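Local coordinates for ATP-dependent protease subunit HslV (Trypanosoma brucei brucei, PDB 4HNZ) that forms the double-ring threonine protease of the mitochondrial HslVU complex, hydrolysing proteins that HslU unfolds and feeds to it, at the interface of chains A and B and the interface of chains A and C. Residues are numbered along the deposited sequence; one frame, centred on the assembly and turned at random. Chains: chain A/B/C, HslVU complex proteolytic subunit, putative.

Contact 1: the interface of chains A and B. Residues chain A 79-80, 83-84, 89, 109-110; chain B 49-52, 55, 91.
A:Arg83, near the C-terminal end of helix 71-84, reaches across to B:Asp52 in the first turn of helix 50-66, and the two form a salt bridge in this part of the interface between HslV copies. The arginine chain leaves with CG anti to its carbonyl carbon and bends at chi2 and chi3, so that the guanidinium meets the carboxylate side-on, with the two planes 24° apart. A:Arg83 NE gives a hydrogen bond and salt bridge to B:Asp52 OD1 at 2.8 Å. A:Arg83 NH2 bonds to B:Asp52 OD2 at 3.0 Å. Both oxygens use their syn lone pairs, and the two-point grip fixes the rotation of each group.

The guanidinium of A:Arg89 lies against one face of that of A:Arg83, and the carbonyl oxygen of A:Gln109 sits over the opposite face. Two like charges so close probably gain from the nearby aspartate, whose place at a helix start also suits a negative group.

Nearer the start of the B helix, B:Ala51 turns its methyl toward A:Ala79, with B:Ala51 CB 3.8 Å from A:Ala79 CB, and toward CA of A:Gly110; small residues let helix and turn come this near. The turn itself, where glycine takes a positive phi (94°), presents its carbonyl to the first turn of the B helix: B:Ala51 N bonds to A:Gly110 O at 2.9 Å, nearly straight. B:Leu91 CD2 packs loosely beside the backbone oxygen and CB of A:Arg83.

B:Ser49 caps the helix, its OG accepting from B:Asp52 N, and holds its hydroxyl in the crowded position (chi1 69°), from which B:Ser49 OG also donates to A:Gln109 O at 2.9 Å, in the carbonyl plane.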
loop_
_atom_site.group_PDB
_atom_site.type_symbol
_atom_site.label_atom_id
_atom_site.label_comp_id
_atom_site.label_asym_id
_atom_site.label_seq_id
_atom_site.Cartn_x
_atom_site.Cartn_y
_atom_site.Cartn_z
ATOM N N ALA A 79 -4.574 -26.026 -20.574
ATOM C CA ALA A 79 -3.925 -25.299 -19.523
ATOM C C ALA A 79 -2.693 -24.580 -20.036
ATOM O O ALA A 79 -2.471 -23.425 -19.676
ATOM C CB ALA A 79 -3.581 -26.220 -18.372
ATOM N N LYS A 80 -1.887 -25.237 -20.852
ATOM C CA LYS A 80 -0.720 -24.584 -21.477
ATOM C C LYS A 80 -1.090 -23.357 -22.259
ATOM O O LYS A 80 -0.416 -22.337 -22.185
ATOM C CB LYS A 80 0.016 -25.531 -22.413
ATOM C CG LYS A 80 0.869 -26.506 -21.667
ATOM C CD LYS A 80 1.213 -27.735 -22.466
ATOM C CE LYS A 80 1.988 -27.377 -23.735
ATOM N NZ LYS A 80 2.010 -28.596 -24.585
ATOM N N ARG A 83 -2.265 -20.471 -19.980
ATOM C CA ARG A 83 -1.236 -19.750 -19.248
ATOM C C ARG A 83 -0.369 -18.905 -20.135
ATOM O O ARG A 83 0.242 -17.978 -19.649
ATOM C CB ARG A 83 -0.344 -20.699 -18.488
ATOM C CG ARG A 83 -1.088 -21.375 -17.375
ATOM C CD ARG A 83 -1.409 -20.413 -16.250
ATOM N NE ARG A 83 -0.165 -19.951 -15.661
ATOM C CZ ARG A 83 -0.067 -19.012 -14.738
ATOM N NH1 ARG A 83 -1.129 -18.387 -14.287
ATOM N NH2 ARG A 83 1.123 -18.708 -14.261
ATOM N N THR A 84 -0.254 -19.239 -21.420
ATOM C CA THR A 84 0.695 -18.510 -22.301
ATOM C C THR A 84 0.030 -17.508 -23.216
ATOM O O THR A 84 0.701 -16.729 -23.836
ATOM C CB THR A 84 1.524 -19.476 -23.168
ATOM O OG1 THR A 84 0.665 -20.437 -23.800
ATOM C CG2 THR A 84 2.494 -20.231 -22.321
ATOM N N ARG A 89 -5.257 -15.236 -20.294
ATOM C CA ARG A 89 -4.787 -14.979 -18.954
ATOM C C ARG A 89 -5.484 -13.845 -18.258
ATOM O O ARG A 89 -5.369 -13.735 -17.071
ATOM C CB ARG A 89 -3.312 -14.674 -18.948
ATOM C CG ARG A 89 -2.530 -15.920 -18.702
ATOM C CD ARG A 89 -1.115 -15.527 -18.420
ATOM N NE ARG A 89 -0.935 -15.154 -17.026
ATOM C CZ ARG A 89 -0.064 -15.728 -16.209
ATOM N NH1 ARG A 89 0.737 -16.707 -16.644
ATOM N NH2 ARG A 89 0.014 -15.306 -14.958
ATOM N N GLN A 109 -4.037 -20.915 -12.472
ATOM C CA GLN A 109 -2.623 -20.991 -12.115
ATOM C C GLN A 109 -1.935 -22.069 -12.939
ATOM O O GLN A 109 -0.721 -22.175 -12.901
ATOM C CB GLN A 109 -2.456 -21.296 -10.635
ATOM C CG GLN A 109 -2.404 -20.067 -9.781
ATOM C CD GLN A 109 -3.647 -19.240 -9.923
ATOM O OE1 GLN A 109 -3.595 -18.105 -10.364
ATOM N NE2 GLN A 109 -4.808 -19.832 -9.578
ATOM N N GLY A 110 -2.701 -22.850 -13.688
ATOM C CA GLY A 110 -2.098 -23.848 -14.574
ATOM C C GLY A 110 -1.986 -25.224 -13.967
ATOM O O GLY A 110 -1.307 -26.075 -14.496
ATOM N N SER B 49 3.453 -24.865 -11.382
ATOM C CA SER B 49 2.233 -25.552 -11.822
ATOM C C SER B 49 2.550 -26.426 -13.059
ATOM O O SER B 49 3.530 -26.214 -13.772
ATOM C CB SER B 49 1.178 -24.549 -12.229
ATOM O OG SER B 49 1.579 -23.879 -13.441
ATOM N N THR B 50 1.731 -27.443 -13.217
ATOM C CA THR B 50 1.844 -28.355 -14.320
ATOM C C THR B 50 2.054 -27.637 -15.649
ATOM O O THR B 50 3.012 -27.914 -16.352
ATOM C CB THR B 50 0.545 -29.179 -14.429
ATOM O OG1 THR B 50 0.294 -29.822 -13.183
ATOM C CG2 THR B 50 0.648 -30.244 -15.564
ATOM N N ALA B 51 1.136 -26.717 -15.973
ATOM C CA ALA B 51 1.189 -26.038 -17.243
ATOM C C ALA B 51 2.439 -25.154 -17.379
ATOM O O ALA B 51 3.081 -25.127 -18.433
ATOM C CB ALA B 51 -0.041 -25.236 -17.448
ATOM N N ASP B 52 2.796 -24.449 -16.314
ATOM C CA ASP B 52 3.967 -23.559 -16.366
ATOM C C ASP B 52 5.238 -24.358 -16.551
ATOM O O ASP B 52 6.018 -24.085 -17.464
ATOM C CB ASP B 52 4.114 -22.747 -15.091
ATOM C CG ASP B 52 3.126 -21.647 -14.996
ATOM O OD1 ASP B 52 2.008 -21.759 -15.549
ATOM O OD2 ASP B 52 3.461 -20.620 -14.343
ATOM N N SER B 55 5.367 -26.173 -20.088
ATOM C CA SER B 55 5.680 -25.227 -21.152
ATOM C C SER B 55 7.190 -25.004 -21.174
ATOM O O SER B 55 7.783 -24.902 -22.250
ATOM C CB SER B 55 4.935 -23.919 -20.948
ATOM O OG SER B 55 3.550 -24.100 -21.050
ATOM N N LEU B 91 5.230 -16.902 -16.611
ATOM C CA LEU B 91 5.229 -18.204 -15.939
ATOM C C LEU B 91 6.036 -18.159 -14.636
ATOM O O LEU B 91 7.034 -17.485 -14.536
ATOM C CB LEU B 91 5.769 -19.283 -16.889
ATOM C CG LEU B 91 5.140 -19.343 -18.301
ATOM C CD1 LEU B 91 5.753 -20.466 -19.094
ATOM C CD2 LEU B 91 3.651 -19.552 -18.246
#

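Contact 2: the interface of chains A and C. Residues chain A 19, 21, 24-25, 27, 158-162; chain C 19, 21, 24-27, 161-162.
Backbone groups and a pair of valines dominate this part of a two-fold interface, in which A:Val161 and C:Val161 each press into the loop of the opposite subunit. A:Val161 points CG1, anti to its carbonyl carbon (chi1 -55°), at CG2 of C:Val27, 3.9 Å away, and at the methyl of C:Thr21, while its CG2 approaches CG2 of C:Val161 near the axis. A compact branched residue suits this place, since its two methyls meet different neighbours.

The loop is met along its main chain as well. C:Val27 N donates to A:Ile159 O at 2.8 Å, in the carbonyl plane on a lone pair, and A:Asp160 pairs with C:Ile26 as an antiparallel beta bridge. A:Val161 N makes a weak, nearly straight bond to O of the poorly ordered C:Arg25. A:Ile159 and C:Ile26 lie side by side, pointing the same way, A:Ile159 CG2 meeting C:Ile26 CB beside the bridge. A water joins A:Asp160 OD1, at 2.6 Å, to that same C:Arg25 O.

Farther out, each valine is held by its own chain. The ring of A:Phe162 lies with its face against CG2 of A:Val161, a flat apolar wall behind the methyl. A:Gln19, extended from a CG anti to the backbone N (chi1 -175°), spends both amide hydrogens: A:Gln19 NE2 bonds to A:Val161 O at 3.1 Å and also to A:Thr21 OG1, each in the amide plane. A:Asp160 OD1 receives A:Phe162 N at 3.0 Å from above the carboxylate plane, steadying the turn. A:Glu24, A:Arg25 and their C-chain twins are less surely placed.

The turn follows helix 145-159 and packs on the partner's loop between strands 20-22 and 26-27; the contact's centre lies about 9 Å from catalytic A:Thr1.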
loop_
_atom_site.group_PDB
_atom_site.type_symbol
_atom_site.label_atom_id
_atom_site.label_comp_id
_atom_site.label_asym_id
_atom_site.label_seq_id
_atom_site.Cartn_x
_atom_site.Cartn_y
_atom_site.Cartn_z
ATOM N N GLN A 19 -25.742 -20.122 -7.537
ATOM C CA GLN A 19 -25.661 -18.727 -7.089
ATOM C C GLN A 19 -24.681 -17.945 -7.903
ATOM O O GLN A 19 -23.554 -18.317 -8.030
ATOM C CB GLN A 19 -25.253 -18.655 -5.613
ATOM C CG GLN A 19 -25.249 -17.253 -5.023
ATOM C CD GLN A 19 -24.995 -17.295 -3.534
ATOM O OE1 GLN A 19 -25.744 -17.922 -2.848
ATOM N NE2 GLN A 19 -23.977 -16.605 -3.029
ATOM N N THR A 21 -22.797 -14.280 -7.623
ATOM C CA THR A 21 -22.561 -13.207 -6.697
ATOM C C THR A 21 -21.812 -12.103 -7.357
ATOM O O THR A 21 -20.793 -12.358 -7.960
ATOM C CB THR A 21 -21.691 -13.702 -5.481
ATOM O OG1 THR A 21 -22.257 -14.909 -4.941
ATOM C CG2 THR A 21 -21.631 -12.633 -4.374
ATOM N N GLU A 24 -18.522 -9.621 -4.404
ATOM C CA GLU A 24 -18.434 -10.458 -3.202
ATOM C C GLU A 24 -19.455 -10.117 -2.095
ATOM O O GLU A 24 -19.153 -10.281 -0.909
ATOM C CB GLU A 24 -16.998 -10.410 -2.677
ATOM C CG GLU A 24 -16.013 -10.796 -3.766
ATOM C CD GLU A 24 -14.601 -10.909 -3.259
ATOM O OE1 GLU A 24 -14.109 -9.965 -2.633
ATOM O OE2 GLU A 24 -13.980 -11.959 -3.490
ATOM N N ARG A 25 -20.662 -9.699 -2.480
ATOM C CA ARG A 25 -21.639 -9.191 -1.515
ATOM C C ARG A 25 -23.079 -9.597 -1.802
ATOM O O ARG A 25 -23.807 -9.855 -0.876
ATOM C CB ARG A 25 -21.607 -7.654 -1.515
ATOM C CG ARG A 25 -20.539 -7.033 -0.652
ATOM C CD ARG A 25 -20.664 -5.515 -0.707
ATOM N NE ARG A 25 -20.277 -4.989 -2.040
ATOM C CZ ARG A 25 -21.108 -4.543 -3.004
ATOM N NH1 ARG A 25 -22.438 -4.502 -2.820
ATOM N NH2 ARG A 25 -20.602 -4.109 -4.174
ATOM N N VAL A 27 -26.213 -11.533 -4.142
ATOM C CA VAL A 27 -26.679 -12.528 -5.048
ATOM C C VAL A 27 -27.435 -11.786 -6.169
ATOM O O VAL A 27 -28.414 -11.106 -5.927
ATOM C CB VAL A 27 -27.662 -13.469 -4.366
ATOM C CG1 VAL A 27 -28.269 -14.432 -5.396
ATOM C CG2 VAL A 27 -26.998 -14.206 -3.206
ATOM N N ASP A 158 -24.107 -24.803 2.756
ATOM C CA ASP A 158 -24.509 -24.176 4.014
ATOM C C ASP A 158 -23.389 -23.382 4.622
ATOM O O ASP A 158 -23.629 -22.366 5.209
ATOM C CB ASP A 158 -24.970 -25.199 5.044
ATOM C CG ASP A 158 -26.370 -25.771 4.732
ATOM O OD1 ASP A 158 -27.061 -25.197 3.831
ATOM O OD2 ASP A 158 -26.756 -26.825 5.352
ATOM N N ILE A 159 -22.158 -23.809 4.467
ATOM C CA ILE A 159 -21.010 -23.062 5.023
ATOM C C ILE A 159 -20.532 -21.882 4.175
ATOM O O ILE A 159 -20.169 -20.806 4.715
ATOM C CB ILE A 159 -19.855 -24.018 5.261
ATOM C CG1 ILE A 159 -20.220 -24.967 6.420
ATOM C CG2 ILE A 159 -18.548 -23.324 5.577
ATOM C CD1 ILE A 159 -19.265 -26.157 6.484
ATOM N N ASP A 160 -20.490 -22.079 2.867
ATOM C CA ASP A 160 -20.008 -21.083 1.929
ATOM C C ASP A 160 -21.120 -20.062 1.639
ATOM O O ASP A 160 -22.094 -20.375 1.002
ATOM C CB ASP A 160 -19.572 -21.777 0.628
ATOM C CG ASP A 160 -18.995 -20.812 -0.420
ATOM O OD1 ASP A 160 -18.568 -19.688 -0.052
ATOM O OD2 ASP A 160 -19.038 -21.173 -1.619
ATOM N N VAL A 161 -20.911 -18.810 2.057
ATOM C CA VAL A 161 -21.842 -17.774 1.760
ATOM C C VAL A 161 -21.956 -17.519 0.264
ATOM O O VAL A 161 -22.919 -16.903 -0.161
ATOM C CB VAL A 161 -21.512 -16.442 2.481
ATOM C CG1 VAL A 161 -21.389 -16.658 3.984
ATOM C CG2 VAL A 161 -20.221 -15.802 1.981
ATOM N N PHE A 162 -20.973 -17.996 -0.534
ATOM C CA PHE A 162 -20.966 -17.751 -2.012
ATOM C C PHE A 162 -21.549 -18.851 -2.830
ATOM O O PHE A 162 -21.437 -18.815 -4.042
ATOM C CB PHE A 162 -19.540 -17.401 -2.505
ATOM C CG PHE A 162 -18.952 -16.192 -1.790
ATOM C CD1 PHE A 162 -19.550 -14.932 -1.906
ATOM C CD2 PHE A 162 -17.818 -16.318 -0.958
ATOM C CE1 PHE A 162 -18.989 -13.827 -1.288
ATOM C CE2 PHE A 162 -17.302 -15.219 -0.296
ATOM C CZ PHE A 162 -17.864 -13.970 -0.474
ATOM N N GLN C 19 -27.617 -15.446 11.084
ATOM C CA GLN C 19 -26.364 -15.946 10.518
ATOM C C GLN C 19 -25.161 -15.298 11.179
ATOM O O GLN C 19 -25.096 -14.090 11.241
ATOM C CB GLN C 19 -26.290 -15.687 9.028
ATOM C CG GLN C 19 -25.037 -16.289 8.357
ATOM C CD GLN C 19 -25.100 -16.210 6.818
ATOM O OE1 GLN C 19 -26.064 -16.590 6.268
ATOM N NE2 GLN C 19 -24.125 -15.571 6.180
ATOM N N THR C 21 -21.189 -14.981 10.460
ATOM C CA THR C 21 -20.171 -15.209 9.426
ATOM C C THR C 21 -18.770 -14.888 9.928
ATOM O O THR C 21 -18.583 -13.834 10.500
ATOM C CB THR C 21 -20.402 -14.332 8.203
ATOM O OG1 THR C 21 -21.762 -14.445 7.789
ATOM C CG2 THR C 21 -19.492 -14.753 7.033
ATOM N N GLU C 24 -15.561 -13.048 6.592
ATOM C CA GLU C 24 -16.381 -12.697 5.449
ATOM C C GLU C 24 -16.538 -13.814 4.400
ATOM O O GLU C 24 -16.672 -13.547 3.215
ATOM C CB GLU C 24 -15.855 -11.402 4.820
ATOM C CG GLU C 24 -15.829 -10.283 5.844
ATOM C CD GLU C 24 -15.480 -8.957 5.223
ATOM O OE1 GLU C 24 -14.456 -8.868 4.497
ATOM O OE2 GLU C 24 -16.224 -7.996 5.452
ATOM N N ARG C 25 -16.587 -15.065 4.861
ATOM C CA ARG C 25 -16.556 -16.224 3.956
ATOM C C ARG C 25 -17.453 -17.383 4.395
ATOM O O ARG C 25 -18.033 -18.019 3.553
ATOM C CB ARG C 25 -15.119 -16.775 3.871
ATOM C CG ARG C 25 -14.226 -16.073 2.895
ATOM C CD ARG C 25 -12.861 -16.768 2.885
ATOM N NE ARG C 25 -12.122 -16.532 4.146
ATOM C CZ ARG C 25 -11.938 -17.412 5.156
ATOM N NH1 ARG C 25 -12.421 -18.665 5.097
ATOM N NH2 ARG C 25 -11.243 -17.039 6.247
ATOM N N ILE C 26 -17.443 -17.717 5.702
ATOM C CA ILE C 26 -18.063 -18.907 6.164
ATOM C C ILE C 26 -19.115 -18.667 7.261
ATOM O O ILE C 26 -18.910 -17.887 8.192
ATOM C CB ILE C 26 -17.019 -19.945 6.660
ATOM C CG1 ILE C 26 -16.404 -19.536 7.978
ATOM C CG2 ILE C 26 -15.942 -20.235 5.615
ATOM C CD1 ILE C 26 -15.173 -20.332 8.349
ATOM N N VAL C 27 -20.219 -19.418 7.172
ATOM C CA VAL C 27 -21.243 -19.419 8.194
ATOM C C VAL C 27 -20.702 -20.295 9.319
ATOM O O VAL C 27 -20.486 -21.462 9.140
ATOM C CB VAL C 27 -22.577 -20.005 7.664
ATOM C CG1 VAL C 27 -23.606 -20.109 8.793
ATOM C CG2 VAL C 27 -23.066 -19.185 6.508
ATOM N N VAL C 161 -25.467 -12.056 1.044
ATOM C CA VAL C 161 -24.855 -13.343 1.281
ATOM C C VAL C 161 -24.472 -13.459 2.755
ATOM O O VAL C 161 -24.286 -14.569 3.242
ATOM C CB VAL C 161 -23.593 -13.584 0.427
ATOM C CG1 VAL C 161 -23.888 -13.470 -1.056
ATOM C CG2 VAL C 161 -22.478 -12.607 0.796
ATOM N N PHE C 162 -24.468 -12.342 3.487
ATOM C CA PHE C 162 -24.119 -12.346 4.910
ATOM C C PHE C 162 -25.316 -12.421 5.876
ATOM O O PHE C 162 -25.128 -12.221 7.106
ATOM C CB PHE C 162 -23.215 -11.140 5.254
ATOM C CG PHE C 162 -21.977 -11.084 4.398
ATOM C CD1 PHE C 162 -21.056 -12.130 4.455
ATOM C CD2 PHE C 162 -21.753 -10.068 3.520
ATOM C CE1 PHE C 162 -19.883 -12.091 3.699
ATOM C CE2 PHE C 162 -20.625 -10.059 2.719
ATOM C CZ PHE C 162 -19.663 -11.040 2.847
HETATM O O HOH W 1 -16.640 -19.327 1.675
#

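The C-alpha centres of contact 1 and contact 2 are about 30 Å apart, and the two share no residue, so one subunit meets two different copies through separate surfaces. The whole interface to which contact 1 belongs is not an exact two-fold and brings different elements together, as neighbours around a ring would; that of contact 2 is two-fold symmetric and pairs like with like, which fits the junction between the two rings. Together they would build the dodecamer. The centre of contact 2 lies about 9 Å from A:Thr1, that of contact 1 about 21 Å; the structure alone does not show a coupling.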